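Local atomic coordinates of probable glutathione reductase (Sinorhizobium meliloti, PDB entry 4DNA), a protein that probably catalyses the NADPH-dependent reduction of glutathione disulfide to glutathione, working as an FAD-containing homodimer with a redox-active disulfide. Residues A[35-40]-A[44-49]; A[48-53]-A[162-167]. All coordinates share one frame; numbering follows the deposited sequence.

Contact 1. Residues A[35-40]-A[44-49]. With FAD (flavin-adenine dinucleotide), chain C.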
ATOM      1  N   GLU A  35      -4.946 -31.627 -17.467  1.00 81.01           N
ATOM      2  CA  GLU A  35      -3.653 -31.050 -17.092  1.00 79.58           C
ATOM      3  C   GLU A  35      -2.572 -32.131 -17.046  1.00 81.59           C
ATOM      4  O   GLU A  35      -2.737 -33.158 -16.381  1.00 83.07           O
ATOM      5  CB  GLU A  35      -3.741 -30.286 -15.762  1.00 78.46           C
ATOM      6  CG  GLU A  35      -2.401 -29.971 -15.108  1.00 78.69           C
ATOM      7  CD  GLU A  35      -1.626 -28.849 -15.797  1.00 75.10           C
ATOM      8  OE1 GLU A  35      -2.175 -27.735 -15.915  1.00 74.25           O
ATOM      9  OE2 GLU A  35      -0.455 -29.062 -16.197  1.00 73.65           O
ATOM     10  N   GLU A  36      -1.469 -31.883 -17.753  1.00 80.53           N
ATOM     11  CA  GLU A  36      -0.364 -32.837 -17.893  1.00 81.28           C
ATOM     12  C   GLU A  36       0.664 -32.811 -16.749  1.00 82.15           C
ATOM     13  O   GLU A  36       1.733 -33.438 -16.831  1.00 82.27           O
ATOM     14  CB  GLU A  36       0.363 -32.587 -19.216  1.00 81.05           C
ATOM     15  CG  GLU A  36       1.216 -31.325 -19.266  1.00 79.70           C
ATOM     16  CD  GLU A  36       2.161 -31.315 -20.458  1.00 80.94           C
ATOM     17  OE1 GLU A  36       2.292 -32.370 -21.134  1.00 82.28           O
ATOM     18  OE2 GLU A  36       2.778 -30.261 -20.721  1.00 76.02           O
ATOM     19  N   PHE A  37       0.357 -32.079 -15.687  1.00 80.97           N
ATOM     20  CA  PHE A  37       1.335 -31.856 -14.640  1.00 80.43           C
ATOM     21  C   PHE A  37       0.610 -31.587 -13.320  1.00 80.53           C
ATOM     22  O   PHE A  37       0.307 -32.539 -12.585  1.00 82.83           O
ATOM     23  CB  PHE A  37       2.334 -30.747 -15.055  1.00 79.20           C
ATOM     24  CG  PHE A  37       3.382 -30.431 -14.013  1.00 79.36           C
ATOM     25  CD1 PHE A  37       4.075 -31.449 -13.352  1.00 79.66           C
ATOM     26  CD2 PHE A  37       3.689 -29.103 -13.697  1.00 78.60           C
ATOM     27  CE1 PHE A  37       5.030 -31.152 -12.389  1.00 79.16           C
ATOM     28  CE2 PHE A  37       4.652 -28.802 -12.736  1.00 76.51           C
ATOM     29  CZ  PHE A  37       5.320 -29.830 -12.083  1.00 78.12           C
ATOM     30  N   ARG A  38       0.310 -30.318 -13.034  1.00 79.25           N
ATOM     31  CA  ARG A  38      -0.330 -29.920 -11.772  1.00 79.53           C
ATOM     32  C   ARG A  38      -1.351 -28.797 -11.967  1.00 78.04           C
ATOM     33  O   ARG A  38      -1.020 -27.734 -12.504  1.00 77.18           O
ATOM     34  CB  ARG A  38       0.721 -29.502 -10.734  1.00 77.86           C
ATOM     35  CG  ARG A  38       1.518 -30.644 -10.133  1.00 78.48           C
ATOM     36  CD  ARG A  38       2.460 -30.146  -9.052  1.00 72.90           C
ATOM     37  NE  ARG A  38       1.822 -30.056  -7.742  1.00 70.42           N
ATOM     38  CZ  ARG A  38       2.448 -29.671  -6.631  1.00 71.20           C
ATOM     39  NH1 ARG A  38       3.734 -29.336  -6.656  1.00 70.54           N
ATOM     40  NH2 ARG A  38       1.786 -29.625  -5.483  1.00 73.87           N
ATOM     41  N   TYR A  39      -2.587 -29.050 -11.528  1.00 79.73           N
ATOM     42  CA  TYR A  39      -3.698 -28.094 -11.635  1.00 78.07           C
ATOM     43  C   TYR A  39      -3.440 -26.793 -10.864  1.00 77.97           C
ATOM     44  O   TYR A  39      -2.959 -26.817  -9.724  1.00 77.75           O
ATOM     45  CB  TYR A  39      -5.024 -28.747 -11.207  1.00 77.74           C
ATOM     46  CG  TYR A  39      -5.679 -29.554 -12.320  1.00 79.57           C
ATOM     47  CD1 TYR A  39      -6.464 -28.929 -13.306  1.00 79.15           C
ATOM     48  CD2 TYR A  39      -5.504 -30.934 -12.402  1.00 80.79           C
ATOM     49  CE1 TYR A  39      -7.050 -29.658 -14.329  1.00 79.16           C
ATOM     50  CE2 TYR A  39      -6.093 -31.672 -13.418  1.00 80.88           C
ATOM     51  CZ  TYR A  39      -6.861 -31.032 -14.377  1.00 80.90           C
ATOM     52  OH  TYR A  39      -7.433 -31.774 -15.391  1.00 82.71           O
ATOM     53  N   GLY A  40      -3.761 -25.663 -11.495  1.00 77.67           N
ATOM     54  CA  GLY A  40      -3.463 -24.342 -10.932  1.00 75.72           C
ATOM     55  C   GLY A  40      -2.475 -23.598 -11.810  1.00 74.64           C
ATOM     56  O   GLY A  40      -2.422 -22.369 -11.775  1.00 73.80           O
ATOM     57  N   VAL A  44       0.214 -20.499  -9.811  1.00 68.86           N
ATOM     58  CA  VAL A  44       0.069 -21.189  -8.541  1.00 68.18           C
ATOM     59  C   VAL A  44       1.333 -21.977  -8.216  1.00 68.95           C
ATOM     60  O   VAL A  44       1.895 -21.848  -7.128  1.00 68.62           O
ATOM     61  CB  VAL A  44      -1.153 -22.149  -8.540  1.00 69.79           C
ATOM     62  CG1 VAL A  44      -1.156 -23.040  -7.299  1.00 69.24           C
ATOM     63  CG2 VAL A  44      -2.460 -21.372  -8.640  1.00 71.38           C
ATOM     64  N   ILE A  45       1.788 -22.786  -9.160  1.00 68.47           N
ATOM     65  CA  ILE A  45       2.786 -23.784  -8.834  1.00 68.27           C
ATOM     66  C   ILE A  45       4.211 -23.268  -8.839  1.00 68.33           C
ATOM     67  O   ILE A  45       4.963 -23.561  -7.921  1.00 69.03           O
ATOM     68  CB  ILE A  45       2.591 -25.063  -9.666  1.00 69.27           C
ATOM     69  CG1 ILE A  45       1.593 -25.953  -8.936  1.00 70.62           C
ATOM     70  CG2 ILE A  45       3.898 -25.821  -9.862  1.00 70.23           C
ATOM     71  CD1 ILE A  45       0.458 -26.405  -9.803  1.00 74.64           C
ATOM     72  N   ARG A  46       4.569 -22.477  -9.844  1.00 68.13           N
ATOM     73  CA  ARG A  46       5.948 -22.040 -10.030  1.00 66.78           C
ATOM     74  C   ARG A  46       6.033 -20.647 -10.679  1.00 66.58           C
ATOM     75  O   ARG A  46       6.900 -20.377 -11.534  1.00 67.30           O
ATOM     76  CB  ARG A  46       6.736 -23.104 -10.806  1.00 67.94           C
ATOM     77  CG  ARG A  46       6.017 -23.659 -12.021  1.00 68.08           C
ATOM     78  CD  ARG A  46       6.597 -24.977 -12.500  1.00 67.70           C
ATOM     79  NE  ARG A  46       5.905 -25.397 -13.715  1.00 69.29           N
ATOM     80  CZ  ARG A  46       6.252 -26.418 -14.500  1.00 72.20           C
ATOM     81  NH1 ARG A  46       7.311 -27.176 -14.221  1.00 69.96           N
ATOM     82  NH2 ARG A  46       5.525 -26.677 -15.583  1.00 70.51           N
ATOM     83  N   GLY A  47       5.136 -19.765 -10.238  1.00 66.12           N
ATOM     84  CA  GLY A  47       5.069 -18.393 -10.712  1.00 65.92           C
ATOM     85  C   GLY A  47       4.664 -17.456  -9.582  1.00 66.67           C
ATOM     86  O   GLY A  47       5.255 -17.506  -8.492  1.00 64.96           O
ATOM     87  N   CYS A  48       3.647 -16.622  -9.840  1.00 65.76           N
ATOM     88  CA  CYS A  48       3.291 -15.505  -8.969  1.00 63.98           C
ATOM     89  C   CYS A  48       3.237 -15.923  -7.506  1.00 64.76           C
ATOM     90  O   CYS A  48       3.919 -15.318  -6.682  1.00 63.57           O
ATOM     91  CB  CYS A  48       1.961 -14.853  -9.380  1.00 64.77           C
ATOM     92  SG  CYS A  48       1.236 -15.359 -10.969  1.00 66.41           S
ATOM     93  N   VAL A  49       2.446 -16.962  -7.198  1.00 65.99           N
ATOM     94  CA  VAL A  49       2.239 -17.420  -5.807  1.00 65.26           C
ATOM     95  C   VAL A  49       3.564 -17.748  -5.132  1.00 64.58           C
ATOM     96  O   VAL A  49       3.995 -17.000  -4.259  1.00 64.78           O
ATOM     97  CB  VAL A  49       1.258 -18.630  -5.662  1.00 66.05           C
ATOM     98  CG1 VAL A  49       1.267 -19.170  -4.235  1.00 65.23           C
ATOM     99  CG2 VAL A  49      -0.164 -18.255  -6.056  1.00 66.31           C
TER
HETATM  100  PA  FAD C 500      -0.488 -21.583 -17.338  1.00 71.98           P
HETATM  101  O1A FAD C 500       0.900 -21.428 -17.935  1.00 70.48           O
HETATM  102  O2A FAD C 500      -0.860 -21.007 -15.989  1.00 72.80           O
HETATM  103  O5B FAD C 500      -0.855 -23.145 -17.284  1.00 72.78           O
HETATM  104  C5B FAD C 500      -1.333 -23.874 -18.423  1.00 72.43           C
HETATM  105  C4B FAD C 500      -1.267 -25.342 -18.030  1.00 72.55           C
HETATM  106  O4B FAD C 500      -1.423 -26.220 -19.143  1.00 71.01           O
HETATM  107  C3B FAD C 500       0.083 -25.647 -17.411  1.00 72.84           C
HETATM  108  O3B FAD C 500      -0.130 -26.146 -16.082  1.00 71.60           O
HETATM  109  C2B FAD C 500       0.712 -26.661 -18.347  1.00 72.62           C
HETATM  110  O2B FAD C 500       1.498 -27.616 -17.632  1.00 72.55           O
HETATM  111  C1B FAD C 500      -0.491 -27.298 -19.026  1.00 73.72           C
HETATM  112  N9A FAD C 500      -0.218 -27.822 -20.385  1.00 74.97           N
HETATM  113  C8A FAD C 500       0.679 -27.305 -21.245  1.00 75.00           C
HETATM  114  N7A FAD C 500       0.695 -27.966 -22.427  1.00 76.00           N
HETATM  115  C5A FAD C 500      -0.226 -28.932 -22.327  1.00 76.74           C
HETATM  116  C6A FAD C 500      -0.705 -29.983 -23.240  1.00 78.41           C
HETATM  117  N6A FAD C 500      -0.134 -30.069 -24.466  1.00 79.46           N
HETATM  118  N1A FAD C 500      -1.686 -30.811 -22.793  1.00 78.97           N
HETATM  119  C2A FAD C 500      -2.208 -30.680 -21.549  1.00 78.08           C
HETATM  120  N3A FAD C 500      -1.811 -29.736 -20.664  1.00 77.06           N
HETATM  121  C4A FAD C 500      -0.835 -28.843 -20.989  1.00 76.58           C
HETATM  122  N1  FAD C 500       1.770 -13.013 -13.515  1.00 64.60           N
HETATM  123  C2  FAD C 500       1.238 -12.034 -12.748  1.00 64.16           C
HETATM  124  O2  FAD C 500       0.154 -11.513 -13.090  1.00 64.41           O
HETATM  125  N3  FAD C 500       1.846 -11.605 -11.627  1.00 64.02           N
HETATM  126  C4  FAD C 500       3.017 -12.108 -11.188  1.00 64.26           C
HETATM  127  O4  FAD C 500       3.542 -11.684 -10.129  1.00 64.22           O
HETATM  128  C4X FAD C 500       3.665 -13.181 -11.984  1.00 64.55           C
HETATM  129  N5  FAD C 500       4.836 -13.743 -11.612  1.00 64.58           N
HETATM  130  C5X FAD C 500       5.389 -14.729 -12.367  1.00 65.29           C
HETATM  131  C6  FAD C 500       6.599 -15.308 -11.983  1.00 65.50           C
HETATM  132  C7  FAD C 500       7.181 -16.316 -12.758  1.00 65.90           C
HETATM  133  C7M FAD C 500       8.489 -16.912 -12.298  1.00 66.33           C
HETATM  134  C8  FAD C 500       6.499 -16.796 -14.002  1.00 66.03           C
HETATM  135  C8M FAD C 500       7.068 -17.887 -14.867  1.00 66.53           C
HETATM  136  C9  FAD C 500       5.296 -16.220 -14.387  1.00 66.02           C
HETATM  137  C9A FAD C 500       4.719 -15.207 -13.622  1.00 65.10           C
HETATM  138  N10 FAD C 500       3.496 -14.634 -14.023  1.00 65.06           N
HETATM  139  C10 FAD C 500       2.946 -13.613 -13.212  1.00 64.81           C
HETATM  140  C1' FAD C 500       2.840 -15.099 -15.259  1.00 65.65           C
HETATM  141  C2' FAD C 500       1.677 -16.048 -15.010  1.00 67.39           C
HETATM  142  O2' FAD C 500       2.123 -17.154 -14.219  1.00 66.91           O
HETATM  143  C3' FAD C 500       1.074 -16.517 -16.335  1.00 69.69           C
HETATM  144  O3' FAD C 500       0.842 -15.363 -17.151  1.00 68.86           O
HETATM  145  C4' FAD C 500      -0.239 -17.281 -16.163  1.00 68.81           C
HETATM  146  O4' FAD C 500       0.012 -18.518 -15.485  1.00 70.33           O
HETATM  147  C5' FAD C 500      -0.887 -17.568 -17.507  1.00 70.03           C
HETATM  148  O5' FAD C 500      -1.595 -18.803 -17.417  1.00 71.78           O
HETATM  149  P   FAD C 500      -2.111 -19.641 -18.699  1.00 71.47           P
HETATM  150  O1P FAD C 500      -3.625 -19.724 -18.664  1.00 71.86           O
HETATM  151  O2P FAD C 500      -1.409 -19.156 -19.945  1.00 71.28           O
HETATM  152  O3P FAD C 500      -1.596 -21.136 -18.417  1.00 72.18           O
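Phe37 lays the CE2 corner of its ring over the guanidinium group of Arg46. CE2 sits 3.3 Å above the guanidinium plane, over its centre, and the two planes are inclined by 37°, a slanted overlap instead of a parallel stack. CG of Phe37 is anti to the backbone N (chi1 179°), which swings the ring across toward the helical segment, where CE2 also comes within 4.2 Å of Ile45 CG2. CG of the neighbouring Arg38 lies 4.1 Å above the plane of the Phe37 ring, so two arginines pack against one phenyl group. Ile45 meets Arg38 with its other branch: CD1 touches the aliphatic CB, and CG1 lies over one face of the guanidinium. The N-H groups of that guanidinium are used outside the two segments, NE in a salt bridge with Glu96 and NH1 with Glu89, both on helix 81-106. These contacts lie just past the C-terminal end of strand 31-35, the second strand of a Rossmann-type FAD-binding fold, where an acidic residue characteristically receives the adenosine ribose. Glu35 does so here with both carboxylate oxygens, OE1 accepting from FAD O3B at 2.6 Å and OE2 from FAD O2B at 2.8 Å. Gly40 then leads into helix 41-46; its positive phi of 116° would jam a CB against the preceding carbonyl oxygen, which calls for glycine, and its O packs against Val44 CG2. Beyond Gly47, at an N-cap position, Cys48 is disulfide-bonded to Cys43 and places SG 3.3 Å from FAD C10.

Contact 2. Residues A[48-53]-A[162-167]. With FAD (flavin-adenine dinucleotide), chain C.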
ATOM      1  N   CYS A  48       3.647 -16.622  -9.840  1.00 65.76           N
ATOM      2  CA  CYS A  48       3.291 -15.505  -8.969  1.00 63.98           C
ATOM      3  C   CYS A  48       3.237 -15.923  -7.506  1.00 64.76           C
ATOM      4  O   CYS A  48       3.919 -15.318  -6.682  1.00 63.57           O
ATOM      5  CB  CYS A  48       1.961 -14.853  -9.380  1.00 64.77           C
ATOM      6  SG  CYS A  48       1.236 -15.359 -10.969  1.00 66.41           S
ATOM      7  N   VAL A  49       2.446 -16.962  -7.198  1.00 65.99           N
ATOM      8  CA  VAL A  49       2.239 -17.420  -5.807  1.00 65.26           C
ATOM      9  C   VAL A  49       3.564 -17.748  -5.132  1.00 64.58           C
ATOM     10  O   VAL A  49       3.995 -17.000  -4.259  1.00 64.78           O
ATOM     11  CB  VAL A  49       1.258 -18.630  -5.662  1.00 66.05           C
ATOM     12  CG1 VAL A  49       1.267 -19.170  -4.235  1.00 65.23           C
ATOM     13  CG2 VAL A  49      -0.164 -18.255  -6.056  1.00 66.31           C
ATOM     14  N   PRO A  50       4.223 -18.853  -5.536  1.00 64.75           N
ATOM     15  CA  PRO A  50       5.482 -19.160  -4.852  1.00 64.89           C
ATOM     16  C   PRO A  50       6.452 -17.988  -4.881  1.00 64.35           C
ATOM     17  O   PRO A  50       7.158 -17.752  -3.896  1.00 64.67           O
ATOM     18  CB  PRO A  50       6.060 -20.344  -5.641  1.00 64.58           C
ATOM     19  CG  PRO A  50       5.240 -20.450  -6.873  1.00 66.69           C
ATOM     20  CD  PRO A  50       3.912 -19.831  -6.589  1.00 66.24           C
ATOM     21  N   LYS A  51       6.480 -17.248  -5.983  1.00 63.52           N
ATOM     22  CA  LYS A  51       7.437 -16.170  -6.104  1.00 63.11           C
ATOM     23  C   LYS A  51       7.273 -15.193  -4.952  1.00 62.80           C
ATOM     24  O   LYS A  51       8.243 -14.851  -4.270  1.00 62.96           O
ATOM     25  CB  LYS A  51       7.310 -15.465  -7.451  1.00 63.32           C
ATOM     26  CG  LYS A  51       7.966 -14.092  -7.493  1.00 62.34           C
ATOM     27  CD  LYS A  51       6.938 -12.973  -7.570  1.00 61.47           C
ATOM     28  CE  LYS A  51       6.297 -12.985  -8.943  1.00 64.02           C
ATOM     29  NZ  LYS A  51       5.585 -11.723  -9.229  1.00 64.80           N
ATOM     30  N   LYS A  52       6.039 -14.771  -4.719  1.00 62.52           N
ATOM     31  CA  LYS A  52       5.762 -13.729  -3.738  1.00 62.50           C
ATOM     32  C   LYS A  52       6.110 -14.199  -2.322  1.00 63.12           C
ATOM     33  O   LYS A  52       6.488 -13.388  -1.468  1.00 62.72           O
ATOM     34  CB  LYS A  52       4.301 -13.270  -3.859  1.00 63.64           C
ATOM     35  CG  LYS A  52       3.892 -12.069  -3.010  1.00 63.81           C
ATOM     36  CD  LYS A  52       4.483 -10.749  -3.495  1.00 65.80           C
ATOM     37  CE  LYS A  52       3.933  -9.571  -2.701  1.00 66.90           C
ATOM     38  NZ  LYS A  52       2.477  -9.356  -2.929  1.00 66.59           N
ATOM     39  N   LEU A  53       6.001 -15.501  -2.080  1.00 62.54           N
ATOM     40  CA  LEU A  53       6.374 -16.057  -0.792  1.00 62.92           C
ATOM     41  C   LEU A  53       7.875 -15.905  -0.568  1.00 62.86           C
ATOM     42  O   LEU A  53       8.329 -15.440   0.483  1.00 62.03           O
ATOM     43  CB  LEU A  53       5.944 -17.523  -0.697  1.00 64.25           C
ATOM     44  CG  LEU A  53       4.426 -17.815  -0.719  1.00 66.11           C
ATOM     45  CD1 LEU A  53       4.146 -19.290  -0.470  1.00 65.65           C
ATOM     46  CD2 LEU A  53       3.645 -16.982   0.290  1.00 65.51           C
ATOM     47  N   GLU A 162      13.234 -24.843 -11.842  1.00 71.52           N
ATOM     48  CA  GLU A 162      14.092 -25.472 -10.832  1.00 72.45           C
ATOM     49  C   GLU A 162      14.486 -24.539  -9.719  1.00 70.20           C
ATOM     50  O   GLU A 162      15.044 -24.984  -8.712  1.00 70.98           O
ATOM     51  CB  GLU A 162      15.379 -26.020 -11.433  1.00 71.95           C
ATOM     52  CG  GLU A 162      15.172 -27.109 -12.450  1.00 72.46           C
ATOM     53  CD  GLU A 162      14.863 -26.528 -13.794  1.00 74.25           C
ATOM     54  OE1 GLU A 162      15.613 -25.619 -14.221  1.00 73.92           O
ATOM     55  OE2 GLU A 162      13.860 -26.954 -14.399  1.00 75.99           O
ATOM     56  N   ALA A 163      14.230 -23.252  -9.893  1.00 68.90           N
ATOM     57  CA  ALA A 163      14.748 -22.282  -8.947  1.00 68.14           C
ATOM     58  C   ALA A 163      14.106 -22.474  -7.588  1.00 68.01           C
ATOM     59  O   ALA A 163      14.794 -22.560  -6.563  1.00 68.40           O
ATOM     60  CB  ALA A 163      14.528 -20.874  -9.453  1.00 67.48           C
ATOM     61  N   PHE A 164      12.783 -22.582  -7.580  1.00 67.35           N
ATOM     62  CA  PHE A 164      12.056 -22.733  -6.331  1.00 67.04           C
ATOM     63  C   PHE A 164      12.446 -23.995  -5.579  1.00 68.04           C
ATOM     64  O   PHE A 164      12.364 -24.031  -4.345  1.00 68.22           O
ATOM     65  CB  PHE A 164      10.551 -22.730  -6.580  1.00 65.97           C
ATOM     66  CG  PHE A 164      10.042 -21.459  -7.172  1.00 64.57           C
ATOM     67  CD1 PHE A 164      10.004 -20.287  -6.413  1.00 64.08           C
ATOM     68  CD2 PHE A 164       9.604 -21.425  -8.482  1.00 65.42           C
ATOM     69  CE1 PHE A 164       9.540 -19.099  -6.957  1.00 63.65           C
ATOM     70  CE2 PHE A 164       9.136 -20.243  -9.033  1.00 64.68           C
ATOM     71  CZ  PHE A 164       9.096 -19.081  -8.264  1.00 63.05           C
ATOM     72  N   ASP A 165      12.883 -25.012  -6.319  1.00 67.78           N
ATOM     73  CA  ASP A 165      13.068 -26.338  -5.750  1.00 69.27           C
ATOM     74  C   ASP A 165      14.496 -26.863  -5.779  1.00 70.26           C
ATOM     75  O   ASP A 165      14.698 -28.077  -5.730  1.00 71.70           O
ATOM     76  CB  ASP A 165      12.149 -27.357  -6.441  1.00 70.77           C
ATOM     77  CG  ASP A 165      10.681 -27.149  -6.119  1.00 70.72           C
ATOM     78  OD1 ASP A 165      10.343 -26.812  -4.963  1.00 68.23           O
ATOM     79  OD2 ASP A 165       9.855 -27.342  -7.033  1.00 73.15           O
ATOM     80  N   LEU A 166      15.487 -25.979  -5.852  1.00 69.49           N
ATOM     81  CA  LEU A 166      16.869 -26.448  -5.779  1.00 71.28           C
ATOM     82  C   LEU A 166      17.034 -27.332  -4.537  1.00 71.75           C
ATOM     83  O   LEU A 166      16.496 -27.013  -3.476  1.00 71.32           O
ATOM     84  CB  LEU A 166      17.858 -25.285  -5.738  1.00 70.70           C
ATOM     85  CG  LEU A 166      17.969 -24.447  -7.003  1.00 70.22           C
ATOM     86  CD1 LEU A 166      18.711 -23.161  -6.714  1.00 66.67           C
ATOM     87  CD2 LEU A 166      18.684 -25.228  -8.085  1.00 73.60           C
ATOM     88  N   PRO A 167      17.745 -28.464  -4.673  1.00 73.11           N
ATOM     89  CA  PRO A 167      17.955 -29.350  -3.525  1.00 74.12           C
ATOM     90  C   PRO A 167      18.756 -28.712  -2.385  1.00 73.17           C
ATOM     91  O   PRO A 167      18.672 -29.171  -1.243  1.00 72.76           O
ATOM     92  CB  PRO A 167      18.718 -30.533  -4.138  1.00 75.54           C
ATOM     93  CG  PRO A 167      18.259 -30.559  -5.556  1.00 74.61           C
ATOM     94  CD  PRO A 167      18.162 -29.106  -5.934  1.00 73.68           C
TER
HETATM   95  PA  FAD C 500      -0.488 -21.583 -17.338  1.00 71.98           P
HETATM   96  O1A FAD C 500       0.900 -21.428 -17.935  1.00 70.48           O
HETATM   97  O2A FAD C 500      -0.860 -21.007 -15.989  1.00 72.80           O
HETATM   98  O5B FAD C 500      -0.855 -23.145 -17.284  1.00 72.78           O
HETATM   99  C5B FAD C 500      -1.333 -23.874 -18.423  1.00 72.43           C
HETATM  100  C4B FAD C 500      -1.267 -25.342 -18.030  1.00 72.55           C
HETATM  101  O4B FAD C 500      -1.423 -26.220 -19.143  1.00 71.01           O
HETATM  102  C3B FAD C 500       0.083 -25.647 -17.411  1.00 72.84           C
HETATM  103  O3B FAD C 500      -0.130 -26.146 -16.082  1.00 71.60           O
HETATM  104  C2B FAD C 500       0.712 -26.661 -18.347  1.00 72.62           C
HETATM  105  O2B FAD C 500       1.498 -27.616 -17.632  1.00 72.55           O
HETATM  106  C1B FAD C 500      -0.491 -27.298 -19.026  1.00 73.72           C
HETATM  107  N9A FAD C 500      -0.218 -27.822 -20.385  1.00 74.97           N
HETATM  108  C8A FAD C 500       0.679 -27.305 -21.245  1.00 75.00           C
HETATM  109  N7A FAD C 500       0.695 -27.966 -22.427  1.00 76.00           N
HETATM  110  C5A FAD C 500      -0.226 -28.932 -22.327  1.00 76.74           C
HETATM  111  C6A FAD C 500      -0.705 -29.983 -23.240  1.00 78.41           C
HETATM  112  N6A FAD C 500      -0.134 -30.069 -24.466  1.00 79.46           N
HETATM  113  N1A FAD C 500      -1.686 -30.811 -22.793  1.00 78.97           N
HETATM  114  C2A FAD C 500      -2.208 -30.680 -21.549  1.00 78.08           C
HETATM  115  N3A FAD C 500      -1.811 -29.736 -20.664  1.00 77.06           N
HETATM  116  C4A FAD C 500      -0.835 -28.843 -20.989  1.00 76.58           C
HETATM  117  N1  FAD C 500       1.770 -13.013 -13.515  1.00 64.60           N
HETATM  118  C2  FAD C 500       1.238 -12.034 -12.748  1.00 64.16           C
HETATM  119  O2  FAD C 500       0.154 -11.513 -13.090  1.00 64.41           O
HETATM  120  N3  FAD C 500       1.846 -11.605 -11.627  1.00 64.02           N
HETATM  121  C4  FAD C 500       3.017 -12.108 -11.188  1.00 64.26           C
HETATM  122  O4  FAD C 500       3.542 -11.684 -10.129  1.00 64.22           O
HETATM  123  C4X FAD C 500       3.665 -13.181 -11.984  1.00 64.55           C
HETATM  124  N5  FAD C 500       4.836 -13.743 -11.612  1.00 64.58           N
HETATM  125  C5X FAD C 500       5.389 -14.729 -12.367  1.00 65.29           C
HETATM  126  C6  FAD C 500       6.599 -15.308 -11.983  1.00 65.50           C
HETATM  127  C7  FAD C 500       7.181 -16.316 -12.758  1.00 65.90           C
HETATM  128  C7M FAD C 500       8.489 -16.912 -12.298  1.00 66.33           C
HETATM  129  C8  FAD C 500       6.499 -16.796 -14.002  1.00 66.03           C
HETATM  130  C8M FAD C 500       7.068 -17.887 -14.867  1.00 66.53           C
HETATM  131  C9  FAD C 500       5.296 -16.220 -14.387  1.00 66.02           C
HETATM  132  C9A FAD C 500       4.719 -15.207 -13.622  1.00 65.10           C
HETATM  133  N10 FAD C 500       3.496 -14.634 -14.023  1.00 65.06           N
HETATM  134  C10 FAD C 500       2.946 -13.613 -13.212  1.00 64.81           C
HETATM  135  C1' FAD C 500       2.840 -15.099 -15.259  1.00 65.65           C
HETATM  136  C2' FAD C 500       1.677 -16.048 -15.010  1.00 67.39           C
HETATM  137  O2' FAD C 500       2.123 -17.154 -14.219  1.00 66.91           O
HETATM  138  C3' FAD C 500       1.074 -16.517 -16.335  1.00 69.69           C
HETATM  139  O3' FAD C 500       0.842 -15.363 -17.151  1.00 68.86           O
HETATM  140  C4' FAD C 500      -0.239 -17.281 -16.163  1.00 68.81           C
HETATM  141  O4' FAD C 500       0.012 -18.518 -15.485  1.00 70.33           O
HETATM  142  C5' FAD C 500      -0.887 -17.568 -17.507  1.00 70.03           C
HETATM  143  O5' FAD C 500      -1.595 -18.803 -17.417  1.00 71.78           O
HETATM  144  P   FAD C 500      -2.111 -19.641 -18.699  1.00 71.47           P
HETATM  145  O1P FAD C 500      -3.625 -19.724 -18.664  1.00 71.86           O
HETATM  146  O2P FAD C 500      -1.409 -19.156 -19.945  1.00 71.28           O
HETATM  147  O3P FAD C 500      -1.596 -21.136 -18.417  1.00 72.18           O
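Pro50, in the first turn of helix 48-66, sets its CB over one face of the Phe164 ring, 4.1 Å from the ring centroid. The direction lies 17° off the ring normal, which meets the geometry of a CH-pi contact, although CB is displaced toward the rim near Phe164 CE1. Lys51 follows with its backbone: CA approaches Phe164 CE1 at 3.7 Å, while CB is 4.1 Å from Phe164 CZ. Its side chain, bent at chi2 and chi3, then leaves the phenyl ring for the flavin, where NZ makes a salt bridge with Glu184; the modelled separation from FAD O4 is too short to interpret. Lys52 N donates to Cys48 O at 2.9 Å, evidence that the helix is already formed here, and Lys52 NZ is hydrogen-bonded to Pro440 O of the second subunit. On the other side, CG of Phe164 is anti to its carbonyl carbon (chi1 -62°), which directs the ring from the type I turn Ala163-Leu166 onto the helix, where it also meets Tyr54 edge-to-face. Cutting Phe164 back to an alanine would probably leave a gap beside Pro50 CB and take away the ring that Tyr54 meets edge-to-face. With all three touching residues buried, the contact backs the start of helix 48-66, which carries Cys48, the second cysteine of the redox-active Cys-x4-Cys motif of the pyridine nucleotide-disulfide oxidoreductases, followed here by Val-Pro-Lys-Lys.

From the N terminus, the chain leaves strand 31-35 of the five-stranded FAD-domain sheet and enters helix 41-46 through a loop: contact 1 closes over just three intervening residues, 41-43. Contact 2 starts where contact 1 ends, the two sharing Cys48 and Val49, and closes 108 residues that include helix 81-106 and strands 109-112 and 137-139. The loops therefore follow one another, neither enclosing nor crossing the other. Their centres are 11 Å apart, and they meet directly, Arg46 O lying 3.4 Å from Phe164 CE2. Together they join the ribose end of FAD, the start of helix 48-66 and the turn that precedes strand 172-176 of the four-stranded parallel sheet.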